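PDB 6QGM: VirX1, which iodinates diverse substrates as a viral halogenase of the tryptophan halogenase family, probably flavin-dependent like its relatives. Local coordinates for residues S15-A20 / I32-D37; F81-E86 / D272-K277; F96-D101 / D160-Y165; G110-G115 / L452-I457. One frame throughout, in Å; residues are numbered along the deposited sequence.

Contact 1 of 4, residues S15-A20 / I32-D37; sequences SGWMTA and IALIED
The contact lies in the Rossmann-type beta-alpha-beta unit built from strand 6-10, helix 14-26 and strand 31-36, where the helix packs on its strand nearly antiparallel, the short axes 172° apart and 9.5 Å at closest approach. Gly16 closes a GxGxxG-like run with Gly11 and Gly13, consistent with the dinucleotide-binding fold expected of a flavin-dependent halogenase. Leu34 carries the packing. With CG anti to its backbone N, it reaches from the strand to the helix and lays both methyls against the indole. CD1 sits over the face of the Trp17 six-membered ring, 3.8 Å from its centroid and 10° off the normal, a CH-pi contact. The same methyl also touches Ala20 further along the helix, with Leu34 CD1 3.9 Å from Ala20 CB. The other methyl, Leu34 CD2, lies 3.7 Å from Trp17 CZ2, so the branched end follows the benzo part of the indole. Trp17 has its CG beside the backbone N and anti to the carbonyl carbon, which brings the end of the indole over to the strand. Its NE1 then donates to Glu36 OE1 at 3.3 Å, a long and somewhat bent bond (145° at the hydrogen). The acceptor is near the ring plane and is met almost along its C-O axis. Glu36 OE2 has a weak bond to His188, whose ring also meets Trp17 edge-to-face. Strand 31-36 runs between 6-10 and 187-198 in the eight-stranded sheet; Ile9 touches Leu34 and Ala20, while helix 169-181 packs against Trp17 through Lys177 and Ala181.

Contact 2 of 4, residues F81-E86 / D272-K277; sequences FTNFRE and DCHAMK
Backbone hydrogen bonds set the register: Ala275 N donates to Thr82 O at 3.1 Å, well aligned in the carbonyl plane, while Thr82 N gives Cys273 O a weak, bent bond. Two polar side chains extend the grip. Thr82 OG1 donates to the syn lone pair of Asp272 OD1 at 2.8 Å. Beyond the end of the strand, the Asn83 amide lays its ND2 almost straight onto Ala275 O (2.9 Å, 172°), with the carbonyl in the amide plane; its OD1 is taken by Gly89 N. Aromatic faces come next. Asn83 CB rests over the His274 ring, 4.0 Å from the centroid, and Thr82 CG2 approaches the same ring obliquely. Ala275 CB lies over one face of Phe84, 3.6 Å from its centroid, and Phe81 CD1 comes over the opposite face, so that ring is held between the two. Apolar contact completes the buried side: Cys273 CB is 3.9 Å from Phe81 CD1, and its SG makes an oblique sulfur-aromatic contact with that ring. Phe81 opposite Cys273 and Thr82 opposite His274 are parallel bridges, the one parallel pairing in an otherwise antiparallel seven-stranded sheet, where strand 78-82 lies between 91-95 and 270-275.

Contact 3 of 4, residues F96-D101 / D160-Y165; sequences FGPSLD and DWDTAY
Phe96 and Asp162 share a first torsion: in each, CG stands anti to the carbonyl carbon and beside the backbone N (chi1 -77° and -70°). In Phe96 this carries the ring past the backbone of Asp162 toward Ala164; in Asp162 it turns the carboxylate toward the loop at Gly97 and Pro98. No hydrogen bond joins the two segments directly. The ring reaches Ala164 with one of its far corners, Phe96 CE2 lying 3.8 Å from Ala164 CB and approaching it obliquely. Nearer the backbone, Phe96 CB is the group that comes up against Asp162 O. At the other end, the proline ring crosses the carboxylate at about a right angle: Pro98 CD is 3.4 Å from Asp162 OD1, and Gly97 CA is 3.7 Å from the same oxygen. Polar links run through a third party. Asn137 ND2 is hydrogen-bonded to both Phe96 O and Asp162 O, tying the two carbonyls together, and Asn135 ND2 also meets Phe96 O. The carboxylate has its main partner in the backbone, Asp162 OD2 taking the N-H of Asn158. Arg486 of the second subunit packs on Pro98, Trp161 and Asp162, so this corner is part of a subunit interface. Phe96 leaves strand 91-95, an edge strand of the seven-stranded sheet, while Ala164 opens strand 164-168, the middle of a three-stranded antiparallel sheet; Ala164 pairs with Lys76 on strand 74-76, where Phe96 also packs, and the contact thus joins the two sheets.

Contact 4 of 4, residues G110-G115 / L452-I457; sequences GINTWG and LNTWHI
Asn112 holds the firm part of this contact by gripping two successive residues with one amide. Its OD1 accepts the backbone N-H of Trp455 at 2.9 Å, on a lone pair and nearly straight (168°). Its ND2 donates to Thr454 OG1 at 3.0 Å, with the hydroxyl in the amide plane. Both ends of the amide are thereby used, which fixes its flip. Thr454, with OG1 anti to its backbone N, relays the bond: the hydroxyl accepts from Asn112 and donates its own hydrogen to Trp455 O at 2.8 Å. Beside this grip, Ile111 crosses Trp455 at about a right angle, its CG2 3.5 Å from Trp455 O and 4.0 Å from Trp455 CB, while its CD1 packs 3.6 Å from His456 O. The fold element on one side is the start of helix 113-120, where Gly110 O receives both N and OG1 of Thr113; on the other is the connection between helices 441-451 and 462-468, entered through Asn453 with positive phi. The Trp455 indole turns inward onto Ser463, Ile466 and Ala467 of the second of these helices. Packing then slackens. Trp114 meets Trp455 obliquely, CZ3 to CH2 at 4.4 Å, and its own NE1 is bonded to Thr129. On the solvent side the His456 imidazole is exposed, its CB directed away from residues 110-115 and its ND1 bonded to Asn458 N, and the exposed Ile457 side chain also ends away from the contact.

In the fold
Contact 1 is the most buried and stands apart, joining helix and strand in the Rossmann-type unit by leucine and indole packing, with its centre about 46 Å from that of contact 4. Contact 2 belongs to the other large sheet and relies on strand pairing. Strand 91-95, neighbour of 78-82 in that sheet, runs straight into residues 96-101, so contact 3 continues from contact 2, exchanging direct hydrogen bonds for van der Waals touch and shared asparagines. Contact 4 is partly open, built from a helix start and a loop and held by one amide; it meets contact 3 where Leu100 CD2 lies 3.5 Å from Ile111 CD1. Only contacts 3 and 4 are touched by other subunits.

Contact 1 of 4, residues S15-A20 / I32-D37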
loop_
_atom_site.group_PDB
_atom_site.type_symbol
_atom_site.label_atom_id
_atom_site.label_comp_id
_atom_site.label_asym_id
_atom_site.label_seq_id
_atom_site.Cartn_x
_atom_site.Cartn_y
_atom_site.Cartn_z
ATOM N N SER B 15 35.203 5.129 6.422
ATOM C CA SER B 15 34.218 4.231 7.075
ATOM C C SER B 15 34.673 3.868 8.489
ATOM O O SER B 15 33.855 3.963 9.419
ATOM C CB SER B 15 33.952 3.011 6.237
ATOM O OG SER B 15 32.989 3.287 5.221
ATOM N N GLY B 16 35.930 3.465 8.652
ATOM C CA GLY B 16 36.467 3.031 9.945
ATOM C C GLY B 16 36.399 4.152 10.956
ATOM O O GLY B 16 35.848 3.942 12.053
ATOM N N TRP B 17 36.936 5.319 10.597
ATOM C CA TRP B 17 37.083 6.468 11.520
ATOM C C TRP B 17 35.753 7.202 11.687
ATOM O O TRP B 17 35.519 7.741 12.778
ATOM C CB TRP B 17 38.198 7.374 11.022
ATOM C CG TRP B 17 39.531 6.730 11.203
ATOM C CD1 TRP B 17 40.413 6.357 10.240
ATOM C CD2 TRP B 17 40.101 6.329 12.455
ATOM N NE1 TRP B 17 41.514 5.786 10.813
ATOM C CE2 TRP B 17 41.347 5.744 12.168
ATOM C CE3 TRP B 17 39.683 6.420 13.789
ATOM C CZ2 TRP B 17 42.171 5.237 13.167
ATOM C CZ3 TRP B 17 40.504 5.925 14.777
ATOM C CH2 TRP B 17 41.728 5.340 14.467
ATOM N N MET B 18 34.909 7.212 10.659
ATOM C CA MET B 18 33.532 7.749 10.747
ATOM C C MET B 18 32.771 6.953 11.812
ATOM O O MET B 18 32.111 7.586 12.656
ATOM C CB MET B 18 32.825 7.699 9.388
ATOM C CG MET B 18 33.257 8.802 8.475
ATOM S SD MET B 18 32.539 8.681 6.818
ATOM C CE MET B 18 30.814 9.013 7.161
ATOM N N THR B 19 32.918 5.629 11.808
ATOM C CA THR B 19 32.289 4.697 12.786
ATOM C C THR B 19 32.911 4.934 14.175
ATOM O O THR B 19 32.148 5.141 15.142
ATOM C CB THR B 19 32.415 3.241 12.314
ATOM O OG1 THR B 19 31.913 3.156 10.982
ATOM C CG2 THR B 19 31.663 2.274 13.192
ATOM N N ALA B 20 34.239 4.935 14.272
ATOM C CA ALA B 20 34.968 5.139 15.549
ATOM C C ALA B 20 34.551 6.473 16.190
ATOM O O ALA B 20 34.220 6.464 17.385
ATOM C CB ALA B 20 36.462 5.071 15.327
ATOM N N ILE B 32 35.882 1.065 22.653
ATOM C CA ILE B 32 36.056 0.975 21.173
ATOM C C ILE B 32 37.532 0.771 20.837
ATOM O O ILE B 32 38.376 1.498 21.407
ATOM C CB ILE B 32 35.494 2.229 20.479
ATOM C CG1 ILE B 32 34.048 2.506 20.903
ATOM C CG2 ILE B 32 35.637 2.111 18.963
ATOM C CD1 ILE B 32 33.586 3.895 20.559
ATOM N N ALA B 33 37.817 -0.169 19.934
ATOM C CA ALA B 33 39.144 -0.344 19.301
ATOM C C ALA B 33 38.965 -0.305 17.784
ATOM O O ALA B 33 37.896 -0.767 17.296
ATOM C CB ALA B 33 39.773 -1.630 19.754
ATOM N N LEU B 34 39.938 0.274 17.069
ATOM C CA LEU B 34 39.995 0.241 15.584
ATOM C C LEU B 34 41.296 -0.420 15.132
ATOM O O LEU B 34 42.377 0.091 15.486
ATOM C CB LEU B 34 39.872 1.650 15.004
ATOM C CG LEU B 34 39.667 1.685 13.490
ATOM C CD1 LEU B 34 38.721 2.792 13.091
ATOM C CD2 LEU B 34 40.991 1.798 12.747
ATOM N N ILE B 35 41.166 -1.507 14.365
ATOM C CA ILE B 35 42.293 -2.302 13.801
ATOM C C ILE B 35 42.518 -1.829 12.365
ATOM O O ILE B 35 41.573 -1.913 11.545
ATOM C CB ILE B 35 41.978 -3.806 13.887
ATOM C CG1 ILE B 35 41.848 -4.268 15.342
ATOM C CG2 ILE B 35 43.005 -4.614 13.125
ATOM C CD1 ILE B 35 40.877 -5.397 15.539
ATOM N N GLU B 36 43.726 -1.344 12.093
ATOM C CA GLU B 36 44.124 -0.733 10.802
ATOM C C GLU B 36 45.467 -1.363 10.427
ATOM O O GLU B 36 46.291 -1.541 11.336
ATOM C CB GLU B 36 44.108 0.785 10.991
ATOM C CG GLU B 36 44.947 1.583 10.013
ATOM C CD GLU B 36 45.015 3.057 10.383
ATOM O OE1 GLU B 36 44.003 3.750 10.205
ATOM O OE2 GLU B 36 46.084 3.523 10.869
ATOM N N ASP B 37 45.639 -1.775 9.167
ATOM C CA ASP B 37 46.887 -2.387 8.633
ATOM C C ASP B 37 47.800 -1.255 8.170
ATOM O O ASP B 37 47.475 -0.564 7.205
ATOM C CB ASP B 37 46.582 -3.346 7.483
ATOM C CG ASP B 37 47.778 -4.139 6.978
ATOM O OD1 ASP B 37 48.910 -3.587 6.997
ATOM O OD2 ASP B 37 47.559 -5.314 6.570
#

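Contact 2 of 4, residues F81-E86 / D272-K277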
loop_
_atom_site.group_PDB
_atom_site.type_symbol
_atom_site.label_atom_id
_atom_site.label_comp_id
_atom_site.label_asym_id
_atom_site.label_seq_id
_atom_site.Cartn_x
_atom_site.Cartn_y
_atom_site.Cartn_z
ATOM N N PHE B 81 24.465 16.777 -14.814
ATOM C CA PHE B 81 24.451 15.672 -15.807
ATOM C C PHE B 81 24.713 16.256 -17.194
ATOM O O PHE B 81 23.789 16.800 -17.832
ATOM C CB PHE B 81 23.133 14.898 -15.724
ATOM C CG PHE B 81 22.923 14.232 -14.385
ATOM C CD1 PHE B 81 23.591 13.058 -14.061
ATOM C CD2 PHE B 81 22.084 14.795 -13.430
ATOM C CE1 PHE B 81 23.406 12.458 -12.822
ATOM C CE2 PHE B 81 21.894 14.188 -12.196
ATOM C CZ PHE B 81 22.559 13.024 -11.891
ATOM N N THR B 82 25.968 16.152 -17.625
ATOM C CA THR B 82 26.423 16.461 -19.003
ATOM C C THR B 82 26.353 15.177 -19.834
ATOM O O THR B 82 26.763 14.123 -19.329
ATOM C CB THR B 82 27.826 17.078 -18.996
ATOM O OG1 THR B 82 27.805 18.194 -18.090
ATOM C CG2 THR B 82 28.298 17.494 -20.373
ATOM N N ASN B 83 25.784 15.277 -21.036
ATOM C CA ASN B 83 25.864 14.273 -22.136
ATOM C C ASN B 83 24.919 13.080 -21.896
ATOM O O ASN B 83 25.026 12.124 -22.644
ATOM C CB ASN B 83 27.312 13.809 -22.333
ATOM C CG ASN B 83 27.676 13.584 -23.782
ATOM O OD1 ASN B 83 27.305 14.364 -24.642
ATOM N ND2 ASN B 83 28.420 12.535 -24.068
ATOM N N PHE B 84 23.979 13.163 -20.950
ATOM C CA PHE B 84 23.165 12.014 -20.476
ATOM C C PHE B 84 21.855 11.857 -21.255
ATOM O O PHE B 84 21.381 10.709 -21.364
ATOM C CB PHE B 84 22.843 12.126 -18.987
ATOM C CG PHE B 84 23.644 11.183 -18.127
ATOM C CD1 PHE B 84 24.876 11.566 -17.619
ATOM C CD2 PHE B 84 23.164 9.915 -17.831
ATOM C CE1 PHE B 84 25.615 10.695 -16.839
ATOM C CE2 PHE B 84 23.902 9.048 -17.044
ATOM C CZ PHE B 84 25.134 9.435 -16.558
ATOM N N ARG B 85 21.252 12.939 -21.736
ATOM C CA ARG B 85 19.924 12.867 -22.405
ATOM C C ARG B 85 20.101 12.302 -23.809
ATOM O O ARG B 85 19.415 11.315 -24.138
ATOM C CB ARG B 85 19.226 14.225 -22.495
ATOM C CG ARG B 85 17.848 14.133 -23.142
ATOM C CD ARG B 85 17.027 15.414 -23.171
ATOM N NE ARG B 85 17.658 16.475 -23.970
ATOM C CZ ARG B 85 18.192 17.581 -23.482
ATOM N NH1 ARG B 85 18.174 17.810 -22.188
ATOM N NH2 ARG B 85 18.733 18.464 -24.295
ATOM N N GLU B 86 21.002 12.901 -24.587
ATOM C CA GLU B 86 21.054 12.744 -26.064
ATOM C C GLU B 86 22.500 12.578 -26.565
ATOM O O GLU B 86 22.661 12.329 -27.765
ATOM C CB GLU B 86 20.382 13.984 -26.647
ATOM C CG GLU B 86 19.693 13.775 -27.968
ATOM C CD GLU B 86 19.210 15.097 -28.528
ATOM O OE1 GLU B 86 18.578 15.872 -27.733
ATOM O OE2 GLU B 86 19.479 15.362 -29.737
ATOM N N ASP B 272 30.009 16.968 -11.465
ATOM C CA ASP B 272 29.598 16.732 -12.876
ATOM C C ASP B 272 29.694 15.236 -13.165
ATOM O O ASP B 272 30.688 14.598 -12.773
ATOM C CB ASP B 272 30.427 17.512 -13.899
ATOM C CG ASP B 272 29.939 17.373 -15.335
ATOM O OD1 ASP B 272 28.719 17.361 -15.545
ATOM O OD2 ASP B 272 30.791 17.294 -16.236
ATOM N N CYS B 273 28.669 14.713 -13.835
ATOM C CA CYS B 273 28.571 13.320 -14.323
ATOM C C CYS B 273 28.418 13.374 -15.836
ATOM O O CYS B 273 27.377 13.820 -16.316
ATOM C CB CYS B 273 27.401 12.620 -13.647
ATOM S SG CYS B 273 27.472 12.739 -11.839
ATOM N N HIS B 274 29.468 12.987 -16.542
ATOM C CA HIS B 274 29.572 13.046 -18.018
ATOM C C HIS B 274 29.336 11.646 -18.590
ATOM O O HIS B 274 30.207 10.787 -18.393
ATOM C CB HIS B 274 30.940 13.583 -18.426
ATOM C CG HIS B 274 31.025 13.852 -19.880
ATOM N ND1 HIS B 274 31.007 15.115 -20.376
ATOM C CD2 HIS B 274 31.101 13.024 -20.940
ATOM C CE1 HIS B 274 31.104 15.076 -21.692
ATOM N NE2 HIS B 274 31.141 13.805 -22.059
ATOM N N ALA B 275 28.212 11.416 -19.271
ATOM C CA ALA B 275 27.891 10.108 -19.881
ATOM C C ALA B 275 28.847 9.860 -21.049
ATOM O O ALA B 275 29.005 10.773 -21.892
ATOM C CB ALA B 275 26.462 10.068 -20.321
ATOM N N MET B 276 29.458 8.674 -21.073
ATOM C CA MET B 276 30.466 8.226 -22.074
ATOM C C MET B 276 29.858 7.103 -22.919
ATOM O O MET B 276 28.626 6.917 -22.829
ATOM C CB MET B 276 31.727 7.725 -21.367
ATOM C CG MET B 276 32.299 8.736 -20.401
ATOM S SD MET B 276 33.468 9.812 -21.194
ATOM C CE MET B 276 34.905 8.736 -21.259
ATOM N N LYS B 277 30.666 6.385 -23.707
ATOM C CA LYS B 277 30.159 5.348 -24.653
ATOM C C LYS B 277 29.663 4.117 -23.881
ATOM O O LYS B 277 28.677 3.519 -24.342
ATOM C CB LYS B 277 31.225 4.984 -25.697
ATOM C CG LYS B 277 31.502 6.078 -26.720
ATOM C CD LYS B 277 32.737 5.866 -27.556
ATOM C CE LYS B 277 32.636 6.571 -28.896
ATOM N NZ LYS B 277 33.909 6.503 -29.651
#

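Contact 3 of 4, residues F96-D101 / D160-Y165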
loop_
_atom_site.group_PDB
_atom_site.type_symbol
_atom_site.label_atom_id
_atom_site.label_comp_id
_atom_site.label_asym_id
_atom_site.label_seq_id
_atom_site.Cartn_x
_atom_site.Cartn_y
_atom_site.Cartn_z
ATOM N N PHE B 96 20.354 20.534 -4.742
ATOM C CA PHE B 96 19.931 20.160 -3.367
ATOM C C PHE B 96 18.801 21.094 -2.916
ATOM O O PHE B 96 18.800 22.305 -3.216
ATOM C CB PHE B 96 21.110 20.211 -2.404
ATOM C CG PHE B 96 22.024 19.026 -2.518
ATOM C CD1 PHE B 96 21.564 17.751 -2.229
ATOM C CD2 PHE B 96 23.342 19.181 -2.911
ATOM C CE1 PHE B 96 22.404 16.647 -2.328
ATOM C CE2 PHE B 96 24.185 18.077 -3.013
ATOM C CZ PHE B 96 23.712 16.803 -2.739
ATOM N N GLY B 97 17.831 20.519 -2.217
ATOM C CA GLY B 97 16.629 21.227 -1.763
ATOM C C GLY B 97 15.711 20.290 -0.996
ATOM O O GLY B 97 15.470 19.162 -1.422
ATOM N N PRO B 98 15.078 20.764 0.097
ATOM C CA PRO B 98 14.193 19.897 0.871
ATOM C C PRO B 98 12.953 19.584 0.020
ATOM O O PRO B 98 12.539 18.440 -0.017
ATOM C CB PRO B 98 13.861 20.755 2.093
ATOM C CG PRO B 98 13.938 22.194 1.569
ATOM C CD PRO B 98 15.026 22.183 0.509
ATOM N N SER B 99 12.453 20.605 -0.685
ATOM C CA SER B 99 11.139 20.641 -1.384
ATOM C C SER B 99 11.232 21.561 -2.605
ATOM O O SER B 99 12.130 22.409 -2.636
ATOM C CB SER B 99 10.025 21.102 -0.465
ATOM O OG SER B 99 10.288 22.409 0.044
ATOM N N LEU B 100 10.349 21.337 -3.570
ATOM C CA LEU B 100 10.167 22.170 -4.778
ATOM C C LEU B 100 9.601 23.530 -4.355
ATOM O O LEU B 100 8.543 23.540 -3.701
ATOM C CB LEU B 100 9.193 21.466 -5.737
ATOM C CG LEU B 100 9.787 20.383 -6.634
ATOM C CD1 LEU B 100 10.195 19.153 -5.834
ATOM C CD2 LEU B 100 8.782 20.005 -7.709
ATOM N N ASP B 101 10.256 24.625 -4.751
ATOM C CA ASP B 101 9.708 26.002 -4.609
ATOM C C ASP B 101 8.450 26.139 -5.479
ATOM O O ASP B 101 8.557 26.031 -6.700
ATOM C CB ASP B 101 10.763 27.052 -4.973
ATOM C CG ASP B 101 10.319 28.471 -4.687
ATOM O OD1 ASP B 101 9.098 28.698 -4.655
ATOM O OD2 ASP B 101 11.190 29.328 -4.481
ATOM N N ASP B 160 23.326 25.751 5.349
ATOM C CA ASP B 160 23.750 24.612 6.215
ATOM C C ASP B 160 23.338 23.260 5.612
ATOM O O ASP B 160 24.194 22.354 5.552
ATOM C CB ASP B 160 23.176 24.715 7.630
ATOM C CG ASP B 160 24.132 25.376 8.611
ATOM O OD1 ASP B 160 24.872 26.306 8.176
ATOM O OD2 ASP B 160 24.174 24.922 9.794
ATOM N N TRP B 161 22.069 23.128 5.226
ATOM C CA TRP B 161 21.422 21.816 4.939
ATOM C C TRP B 161 21.256 21.557 3.434
ATOM O O TRP B 161 21.173 20.371 3.086
ATOM C CB TRP B 161 20.092 21.724 5.690
ATOM C CG TRP B 161 20.317 21.607 7.162
ATOM C CD1 TRP B 161 20.371 22.623 8.069
ATOM C CD2 TRP B 161 20.594 20.399 7.886
ATOM N NE1 TRP B 161 20.627 22.122 9.321
ATOM C CE2 TRP B 161 20.758 20.762 9.237
ATOM C CE3 TRP B 161 20.658 19.046 7.533
ATOM C CZ2 TRP B 161 21.019 19.821 10.229
ATOM C CZ3 TRP B 161 20.921 18.110 8.518
ATOM C CH2 TRP B 161 21.103 18.503 9.847
ATOM N N ASP B 162 21.192 22.596 2.595
ATOM C CA ASP B 162 21.022 22.497 1.120
ATOM C C ASP B 162 22.374 22.605 0.418
ATOM O O ASP B 162 22.385 22.580 -0.825
ATOM C CB ASP B 162 20.084 23.575 0.570
ATOM C CG ASP B 162 18.634 23.375 0.969
ATOM O OD1 ASP B 162 18.276 22.228 1.340
ATOM O OD2 ASP B 162 17.870 24.377 0.904
ATOM N N THR B 163 23.470 22.722 1.167
ATOM C CA THR B 163 24.843 22.626 0.619
ATOM C C THR B 163 25.511 21.404 1.237
ATOM O O THR B 163 25.563 21.334 2.473
ATOM C CB THR B 163 25.649 23.904 0.855
ATOM O OG1 THR B 163 24.894 25.035 0.409
ATOM C CG2 THR B 163 26.957 23.883 0.107
ATOM N N ALA B 164 25.966 20.481 0.388
ATOM C CA ALA B 164 26.818 19.326 0.749
ATOM C C ALA B 164 28.267 19.638 0.343
ATOM O O ALA B 164 28.580 20.830 0.150
ATOM C CB ALA B 164 26.294 18.075 0.095
ATOM N N TYR B 165 29.128 18.615 0.218
ATOM C CA TYR B 165 30.610 18.771 0.232
ATOM C C TYR B 165 31.269 17.789 -0.739
ATOM O O TYR B 165 30.747 16.685 -0.930
ATOM C CB TYR B 165 31.141 18.547 1.649
ATOM C CG TYR B 165 30.422 19.336 2.717
ATOM C CD1 TYR B 165 29.274 18.854 3.326
ATOM C CD2 TYR B 165 30.875 20.576 3.121
ATOM C CE1 TYR B 165 28.601 19.570 4.306
ATOM C CE2 TYR B 165 30.213 21.312 4.092
ATOM C CZ TYR B 165 29.080 20.805 4.694
ATOM O OH TYR B 165 28.445 21.527 5.659
#

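Contact 4 of 4, residues G110-G115 / L452-I457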
loop_
_atom_site.group_PDB
_atom_site.type_symbol
_atom_site.label_atom_id
_atom_site.label_comp_id
_atom_site.label_asym_id
_atom_site.label_seq_id
_atom_site.Cartn_x
_atom_site.Cartn_y
_atom_site.Cartn_z
ATOM N N GLY B 110 -0.317 22.869 -9.921
ATOM C CA GLY B 110 0.783 22.551 -8.992
ATOM C C GLY B 110 2.073 22.238 -9.741
ATOM O O GLY B 110 2.466 23.057 -10.590
ATOM N N ILE B 111 2.696 21.085 -9.462
ATOM C CA ILE B 111 4.005 20.610 -10.023
ATOM C C ILE B 111 3.975 20.508 -11.559
ATOM O O ILE B 111 5.070 20.555 -12.184
ATOM C CB ILE B 111 4.407 19.275 -9.375
ATOM C CG1 ILE B 111 5.812 18.829 -9.795
ATOM C CG2 ILE B 111 3.382 18.194 -9.659
ATOM C CD1 ILE B 111 6.420 17.740 -8.918
ATOM N N ASN B 112 2.782 20.347 -12.148
ATOM C CA ASN B 112 2.562 20.169 -13.610
ATOM C C ASN B 112 2.672 21.512 -14.356
ATOM O O ASN B 112 2.580 21.498 -15.608
ATOM C CB ASN B 112 1.221 19.490 -13.908
ATOM C CG ASN B 112 1.084 18.134 -13.228
ATOM O OD1 ASN B 112 2.078 17.463 -12.956
ATOM N ND2 ASN B 112 -0.124 17.711 -12.919
ATOM N N THR B 113 2.847 22.627 -13.636
ATOM C CA THR B 113 2.934 23.992 -14.223
ATOM C C THR B 113 4.110 24.034 -15.205
ATOM O O THR B 113 3.894 24.445 -16.368
ATOM C CB THR B 113 3.031 25.080 -13.138
ATOM O OG1 THR B 113 1.865 25.048 -12.310
ATOM C CG2 THR B 113 3.181 26.486 -13.688
ATOM N N TRP B 114 5.304 23.617 -14.783
ATOM C CA TRP B 114 6.509 23.727 -15.652
ATOM C C TRP B 114 6.266 23.023 -16.994
ATOM O O TRP B 114 6.597 23.609 -18.041
ATOM C CB TRP B 114 7.782 23.205 -14.980
ATOM C CG TRP B 114 8.912 23.302 -15.952
ATOM C CD1 TRP B 114 9.627 24.414 -16.289
ATOM C CD2 TRP B 114 9.336 22.266 -16.844
ATOM N NE1 TRP B 114 10.514 24.123 -17.282
ATOM C CE2 TRP B 114 10.353 22.812 -17.650
ATOM C CE3 TRP B 114 8.966 20.931 -17.025
ATOM C CZ2 TRP B 114 11.028 22.051 -18.605
ATOM C CZ3 TRP B 114 9.612 20.188 -17.981
ATOM C CH2 TRP B 114 10.639 20.740 -18.746
ATOM N N GLY B 115 5.736 21.800 -16.953
ATOM C CA GLY B 115 5.410 20.991 -18.143
ATOM C C GLY B 115 4.476 21.717 -19.102
ATOM O O GLY B 115 4.738 21.652 -20.313
ATOM N N LEU B 452 -2.247 8.757 -15.394
ATOM C CA LEU B 452 -2.894 9.960 -14.793
ATOM C C LEU B 452 -2.350 11.280 -15.373
ATOM O O LEU B 452 -2.884 12.342 -14.988
ATOM C CB LEU B 452 -2.680 9.915 -13.275
ATOM C CG LEU B 452 -3.369 8.760 -12.544
ATOM C CD1 LEU B 452 -3.023 8.756 -11.073
ATOM C CD2 LEU B 452 -4.872 8.784 -12.746
ATOM N N ASN B 453 -1.322 11.232 -16.229
ATOM C CA ASN B 453 -0.741 12.407 -16.943
ATOM C C ASN B 453 -0.335 13.492 -15.936
ATOM O O ASN B 453 -0.601 14.685 -16.188
ATOM C CB ASN B 453 -1.690 12.930 -18.029
ATOM C CG ASN B 453 -1.974 11.901 -19.112
ATOM O OD1 ASN B 453 -2.962 11.991 -19.839
ATOM N ND2 ASN B 453 -1.101 10.925 -19.260
ATOM N N THR B 454 0.348 13.106 -14.858
ATOM C CA THR B 454 0.658 14.003 -13.719
ATOM C C THR B 454 2.015 13.635 -13.117
ATOM O O THR B 454 2.379 12.441 -13.147
ATOM C CB THR B 454 -0.426 13.922 -12.631
ATOM O OG1 THR B 454 -0.250 15.002 -11.713
ATOM C CG2 THR B 454 -0.389 12.632 -11.845
ATOM N N TRP B 455 2.704 14.635 -12.564
ATOM C CA TRP B 455 3.795 14.444 -11.582
ATOM C C TRP B 455 3.234 14.660 -10.178
ATOM O O TRP B 455 2.049 14.972 -10.045
ATOM C CB TRP B 455 4.984 15.354 -11.896
ATOM C CG TRP B 455 5.723 14.979 -13.140
ATOM C CD1 TRP B 455 5.527 13.873 -13.915
ATOM C CD2 TRP B 455 6.787 15.716 -13.764
ATOM N NE1 TRP B 455 6.374 13.891 -14.989
ATOM C CE2 TRP B 455 7.157 15.007 -14.923
ATOM C CE3 TRP B 455 7.440 16.914 -13.475
ATOM C CZ2 TRP B 455 8.164 15.445 -15.782
ATOM C CZ3 TRP B 455 8.419 17.356 -14.337
ATOM C CH2 TRP B 455 8.798 16.620 -15.461
ATOM N N HIS B 456 4.072 14.464 -9.176
ATOM C CA HIS B 456 3.728 14.503 -7.739
ATOM C C HIS B 456 5.018 14.837 -6.986
ATOM O O HIS B 456 6.106 14.435 -7.485
ATOM C CB HIS B 456 3.128 13.163 -7.312
ATOM C CG HIS B 456 2.258 13.248 -6.105
ATOM N ND1 HIS B 456 2.733 13.668 -4.876
ATOM C CD2 HIS B 456 0.940 12.982 -5.942
ATOM C CE1 HIS B 456 1.741 13.669 -4.009
ATOM N NE2 HIS B 456 0.630 13.226 -4.636
ATOM N N ILE B 457 4.914 15.572 -5.869
ATOM C CA ILE B 457 6.081 15.893 -4.995
ATOM C C ILE B 457 6.635 14.580 -4.420
ATOM O O ILE B 457 7.802 14.571 -4.034
ATOM C CB ILE B 457 5.722 16.919 -3.900
ATOM C CG1 ILE B 457 4.359 16.630 -3.264
ATOM C CG2 ILE B 457 5.813 18.338 -4.440
ATOM C CD1 ILE B 457 4.134 17.333 -1.970
#